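SusD homolog from Bacteroides ovatus probably binds mucin O-glycans, as a SusD-type outer-membrane lipoprotein of a glycan-uptake system. Local coordinates of one contact, PDB 4F53 (chain A, 2.25 Å), residues Y274-R279 and E380-S385, beside the matching contact of the related SusD homolog from Bacteroides thetaiotaomicron, PDB 3SGH (chain B, 1.70 Å), residues Y262-R267 and D361-D366. Structure 2 is superposed on structure 1 by the backbone atoms of these residues (RMSD 0.61 Å); each is numbered along its deposited sequence.

Structure 1 (4F53); sequences YNDPRR and ENYLAS.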
# COMPACT_ATOMS: atom_id res chain seq x y z
N TYR A 274 13.86 6.30 -16.50
CA TYR A 274 14.86 5.28 -16.17
C TYR A 274 14.95 4.17 -17.22
O TYR A 274 15.70 3.22 -17.00
CB TYR A 274 14.55 4.67 -14.79
CG TYR A 274 14.44 5.68 -13.66
CD1 TYR A 274 15.15 6.89 -13.71
CD2 TYR A 274 13.69 5.42 -12.53
CE1 TYR A 274 15.02 7.84 -12.70
CE2 TYR A 274 13.60 6.34 -11.49
CZ TYR A 274 14.25 7.55 -11.58
OH TYR A 274 14.17 8.45 -10.54
N ASN A 275 14.17 4.26 -18.34
CA ASN A 275 14.09 3.22 -19.40
C ASN A 275 13.89 1.86 -18.73
O ASN A 275 14.61 0.91 -18.99
CB ASN A 275 15.33 3.22 -20.32
CG ASN A 275 15.47 4.50 -21.11
OD1 ASN A 275 14.61 4.84 -21.93
ND2 ASN A 275 16.53 5.26 -20.85
N ASP A 276 12.99 1.84 -17.74
CA ASP A 276 12.75 0.69 -16.90
C ASP A 276 12.17 -0.50 -17.68
O ASP A 276 11.08 -0.39 -18.27
CB ASP A 276 11.83 1.11 -15.75
CG ASP A 276 11.97 0.27 -14.50
OD1 ASP A 276 11.94 -0.97 -14.62
OD2 ASP A 276 12.06 0.84 -13.41
N PRO A 277 12.87 -1.66 -17.65
CA PRO A 277 12.32 -2.87 -18.30
C PRO A 277 11.12 -3.48 -17.56
O PRO A 277 10.49 -4.38 -18.09
CB PRO A 277 13.50 -3.85 -18.34
CG PRO A 277 14.40 -3.42 -17.28
CD PRO A 277 14.19 -1.93 -17.03
N ARG A 278 10.77 -2.97 -16.37
CA ARG A 278 9.57 -3.44 -15.66
C ARG A 278 8.33 -2.81 -16.27
O ARG A 278 7.24 -3.20 -15.90
CB ARG A 278 9.63 -3.17 -14.15
CG ARG A 278 10.67 -4.01 -13.43
CD ARG A 278 10.92 -3.47 -12.07
NE ARG A 278 11.67 -2.22 -12.13
CZ ARG A 278 12.23 -1.65 -11.07
NH1 ARG A 278 12.14 -2.23 -9.88
NH2 ARG A 278 12.91 -0.53 -11.20
N ARG A 279 8.49 -1.87 -17.21
CA ARG A 279 7.32 -1.26 -17.90
C ARG A 279 6.50 -2.32 -18.58
O ARG A 279 5.29 -2.39 -18.33
CB ARG A 279 7.72 -0.17 -18.90
CG ARG A 279 8.04 1.15 -18.21
CD ARG A 279 8.64 2.17 -19.18
NE ARG A 279 9.83 1.62 -19.83
CZ ARG A 279 10.49 2.22 -20.82
NH1 ARG A 279 10.06 3.38 -21.29
NH2 ARG A 279 11.56 1.65 -21.34
N GLU A 380 22.29 -4.66 -14.51
CA GLU A 380 23.56 -3.94 -14.36
C GLU A 380 23.52 -2.60 -15.11
O GLU A 380 24.04 -1.61 -14.59
CB GLU A 380 24.75 -4.80 -14.83
CG GLU A 380 24.83 -6.17 -14.17
CD GLU A 380 24.04 -7.31 -14.82
OE1 GLU A 380 23.38 -7.09 -15.87
OE2 GLU A 380 24.09 -8.43 -14.26
N ASN A 381 22.89 -2.54 -16.29
CA ASN A 381 22.77 -1.27 -17.03
C ASN A 381 21.76 -0.38 -16.33
O ASN A 381 21.95 0.82 -16.28
CB ASN A 381 22.38 -1.47 -18.51
CG ASN A 381 23.40 -2.22 -19.32
OD1 ASN A 381 24.60 -1.92 -19.32
ND2 ASN A 381 22.92 -3.21 -20.05
N TYR A 382 20.69 -0.97 -15.79
CA TYR A 382 19.67 -0.21 -15.08
C TYR A 382 20.28 0.44 -13.83
O TYR A 382 20.07 1.63 -13.61
CB TYR A 382 18.47 -1.08 -14.73
CG TYR A 382 17.36 -0.30 -14.06
CD1 TYR A 382 16.46 0.45 -14.82
CD2 TYR A 382 17.22 -0.28 -12.67
CE1 TYR A 382 15.44 1.19 -14.20
CE2 TYR A 382 16.19 0.43 -12.05
CZ TYR A 382 15.31 1.17 -12.82
OH TYR A 382 14.31 1.91 -12.20
N LEU A 383 21.07 -0.33 -13.04
CA LEU A 383 21.74 0.12 -11.81
C LEU A 383 22.69 1.31 -12.05
O LEU A 383 22.89 2.10 -11.14
CB LEU A 383 22.52 -1.05 -11.17
CG LEU A 383 21.66 -2.17 -10.51
CD1 LEU A 383 22.54 -3.34 -10.07
CD2 LEU A 383 20.86 -1.64 -9.34
N ALA A 384 23.22 1.45 -13.26
CA ALA A 384 24.14 2.53 -13.66
C ALA A 384 23.41 3.72 -14.31
O ALA A 384 24.04 4.73 -14.62
CB ALA A 384 25.18 1.98 -14.62
N SER A 385 22.10 3.61 -14.52
CA SER A 385 21.25 4.61 -15.18
C SER A 385 21.27 5.95 -14.42
O SER A 385 21.16 5.97 -13.18
CB SER A 385 19.82 4.08 -15.32
OG SER A 385 18.86 5.08 -15.65
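Tyr382, on the short helix 379-383 of this TPR-like fold, drives its ring against Asp276, Pro277 and Arg278 in the loop after helix 265-273. Its CG stands anti to the backbone N (chi1 -176°), which directs the ring into the loop. Tyr382 OH lies 2.8 Å from Asp276 OD2, probably in a weak hydrogen bond, and Arg278 NH2 stands 3.0 Å from Tyr382 OH, the ring and guanidinium planes 85° apart. Gln433 also bonds this hydroxyl. Arg278 grips Asp276 side-on: NE reaches OD1 at 2.8 Å and NH2 reaches OD2 at 2.7 Å, while NH1 bonds Ser369 OG. Asp276 OD1 further accepts from Arg278 N, a capping bond at the turn leading into helix 279-282, so the buried carboxylate is held at both oxygens. Pro277 CD packs 4.0 Å from Tyr382 CD1, and Tyr274 CD2 lies 3.6 Å from Tyr382 OH. Against this tight, buried end, the partly exposed Ser385 is loose, its OG 3.9 Å from Tyr274 O; Glu380 and Asn381 are exposed.

How the two compare
The side-on grip of arginine on aspartate is kept: Arg278(A) NE to Asp276(A) OD1 is matched by Arg266(B) NE to Asp264(B) OD1, and the salt bridge from NH2 to OD2 recurs. The capping bond from Arg278(A) N or Arg266(B) N to OD1 is likewise common to both, as is that from Arg279(A) NE or Arg267(B) NE to the aspartate O. Asp276(A), Arg278(A) and Tyr382(A) keep their places. Ser385(A) is exchanged for Asp366(B): OG of the serine and CG, OD1 and OD2 of the aspartate lack counterparts, yet both side chains touch Tyr274(A) / Tyr262(B). The carboxylate probably brings a negative charge, and a water modelled in structure 2 links Asp366(B) OD2 to Tyr262(B) O. Glu380(A) / Asp361(B) and Asn381(A) / Asp362(B) also differ in identity, but touch nothing across the contact. In the packing, the CA atoms of Tyr274(A) and Tyr262(B) stand 1.1 Å apart after superposition; Tyr262(B) and Asp366(B) have their CA atoms farther from each other, which loosens the packing there.

Structure 2 (3SGH); sequences YNDPRR and DDYLAD.
Tyr363 sets its ring against Asp264, Pro265 and Arg266. With CG anti to the backbone N (chi1 -171°), the ring is directed into the loop. Tyr363 OH lies 2.7 Å from Asp264 OD2 in a weak hydrogen bond, and Arg266 NH2 stands 3.2 Å from Tyr363 OH, the ring and guanidinium planes 82° apart. Gln413 also bonds this hydroxyl. Arg266 grips Asp264 side-on: NE reaches OD1 at 2.9 Å and NH2 reaches OD2, also at 2.9 Å, while NH1 bonds Ser351 OG. Asp264 OD1 accepts from Arg266 N as well, a capping bond at the turn leading into helix 267-270, so both oxygens of the buried carboxylate are held. Pro265 CD packs 3.6 Å from Tyr363 CD1, and Tyr262 CD2 lies 3.5 Å from Tyr363 OH. Against this tight, buried end, the partly exposed Asp366 is loose, its OD2 4.5 Å from Tyr262 O; a water 2.7 Å from Tyr262 O bridges them, donating to each. Ser369 OG and Thr368 N also bond this carboxylate. Asp361 and Asp362 are exposed.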
# COMPACT_ATOMS: atom_id res chain seq x y z
N TYR B 262 12.74 6.64 -16.67
CA TYR B 262 13.85 5.70 -16.42
C TYR B 262 14.06 4.63 -17.49
O TYR B 262 14.96 3.78 -17.33
CB TYR B 262 13.59 4.96 -15.11
CG TYR B 262 13.69 5.77 -13.83
CD1 TYR B 262 14.52 6.90 -13.73
CD2 TYR B 262 13.00 5.38 -12.67
CE1 TYR B 262 14.62 7.60 -12.55
CE2 TYR B 262 13.12 6.05 -11.49
CZ TYR B 262 13.93 7.15 -11.42
OH TYR B 262 14.04 7.80 -10.22
N ASN B 263 13.29 4.68 -18.58
CA ASN B 263 13.26 3.61 -19.60
C ASN B 263 13.24 2.25 -18.93
O ASN B 263 13.95 1.35 -19.32
CB ASN B 263 14.44 3.75 -20.58
CG ASN B 263 14.39 5.05 -21.34
OD1 ASN B 263 13.33 5.42 -21.83
ND2 ASN B 263 15.52 5.74 -21.44
N ASP B 264 12.38 2.13 -17.92
CA ASP B 264 12.44 1.02 -16.97
C ASP B 264 12.03 -0.28 -17.64
O ASP B 264 10.90 -0.39 -18.13
CB ASP B 264 11.54 1.32 -15.75
CG ASP B 264 11.86 0.47 -14.54
OD1 ASP B 264 11.91 -0.80 -14.65
OD2 ASP B 264 12.04 1.05 -13.44
N PRO B 265 12.92 -1.27 -17.61
CA PRO B 265 12.59 -2.52 -18.30
C PRO B 265 11.49 -3.33 -17.65
O PRO B 265 11.03 -4.30 -18.24
CB PRO B 265 13.90 -3.31 -18.28
CG PRO B 265 14.86 -2.56 -17.52
CD PRO B 265 14.30 -1.24 -17.10
N ARG B 266 11.09 -2.96 -16.44
CA ARG B 266 9.92 -3.61 -15.84
C ARG B 266 8.60 -3.18 -16.45
O ARG B 266 7.59 -3.81 -16.14
CB ARG B 266 9.92 -3.38 -14.33
CG ARG B 266 11.04 -4.17 -13.66
CD ARG B 266 11.20 -3.69 -12.19
NE ARG B 266 11.78 -2.36 -12.20
CZ ARG B 266 12.34 -1.78 -11.13
NH1 ARG B 266 12.33 -2.40 -9.93
NH2 ARG B 266 12.89 -0.60 -11.27
N ARG B 267 8.56 -2.12 -17.26
CA ARG B 267 7.31 -1.65 -17.83
C ARG B 267 6.44 -2.76 -18.47
O ARG B 267 5.26 -2.87 -18.10
CB ARG B 267 7.52 -0.47 -18.78
CG ARG B 267 7.87 0.86 -18.04
CD ARG B 267 8.23 1.96 -19.03
NE ARG B 267 9.42 1.59 -19.78
CZ ARG B 267 9.90 2.25 -20.82
NH1 ARG B 267 9.26 3.33 -21.28
NH2 ARG B 267 10.98 1.81 -21.44
N ASP B 361 21.85 -4.72 -14.16
CA ASP B 361 23.23 -4.19 -14.09
C ASP B 361 23.29 -2.84 -14.76
O ASP B 361 23.75 -1.86 -14.18
CB ASP B 361 24.22 -5.11 -14.84
CG ASP B 361 24.79 -6.21 -13.96
OD1 ASP B 361 24.36 -6.39 -12.80
OD2 ASP B 361 25.68 -6.93 -14.46
N ASP B 362 22.80 -2.79 -15.99
CA ASP B 362 22.90 -1.57 -16.75
C ASP B 362 21.90 -0.53 -16.21
O ASP B 362 22.21 0.65 -16.17
CB ASP B 362 22.70 -1.84 -18.25
CG ASP B 362 23.92 -2.55 -18.90
OD1 ASP B 362 24.96 -2.84 -18.24
OD2 ASP B 362 23.79 -2.83 -20.12
N TYR B 363 20.74 -0.98 -15.74
CA TYR B 363 19.81 -0.09 -15.04
C TYR B 363 20.47 0.59 -13.84
O TYR B 363 20.32 1.80 -13.62
CB TYR B 363 18.58 -0.89 -14.57
CG TYR B 363 17.44 -0.08 -14.01
CD1 TYR B 363 16.55 0.57 -14.87
CD2 TYR B 363 17.21 0.02 -12.65
CE1 TYR B 363 15.51 1.32 -14.35
CE2 TYR B 363 16.16 0.73 -12.14
CZ TYR B 363 15.32 1.39 -12.98
OH TYR B 363 14.27 2.09 -12.40
N LEU B 364 21.18 -0.19 -13.02
CA LEU B 364 21.76 0.32 -11.81
C LEU B 364 22.95 1.23 -12.08
O LEU B 364 23.46 1.89 -11.14
CB LEU B 364 22.20 -0.84 -10.90
CG LEU B 364 21.06 -1.51 -10.10
CD1 LEU B 364 21.52 -2.81 -9.42
CD2 LEU B 364 20.55 -0.55 -9.06
N ALA B 365 23.45 1.21 -13.31
CA ALA B 365 24.55 2.07 -13.76
C ALA B 365 24.03 3.38 -14.36
O ALA B 365 24.85 4.23 -14.79
CB ALA B 365 25.41 1.34 -14.80
N ASP B 366 22.72 3.57 -14.39
CA ASP B 366 22.13 4.75 -15.01
C ASP B 366 22.20 5.96 -14.08
O ASP B 366 21.45 6.07 -13.12
CB ASP B 366 20.68 4.49 -15.43
CG ASP B 366 20.07 5.63 -16.21
OD1 ASP B 366 20.45 6.80 -16.01
OD2 ASP B 366 19.14 5.37 -17.02
O HOH W 1 17.57 3.36 -17.52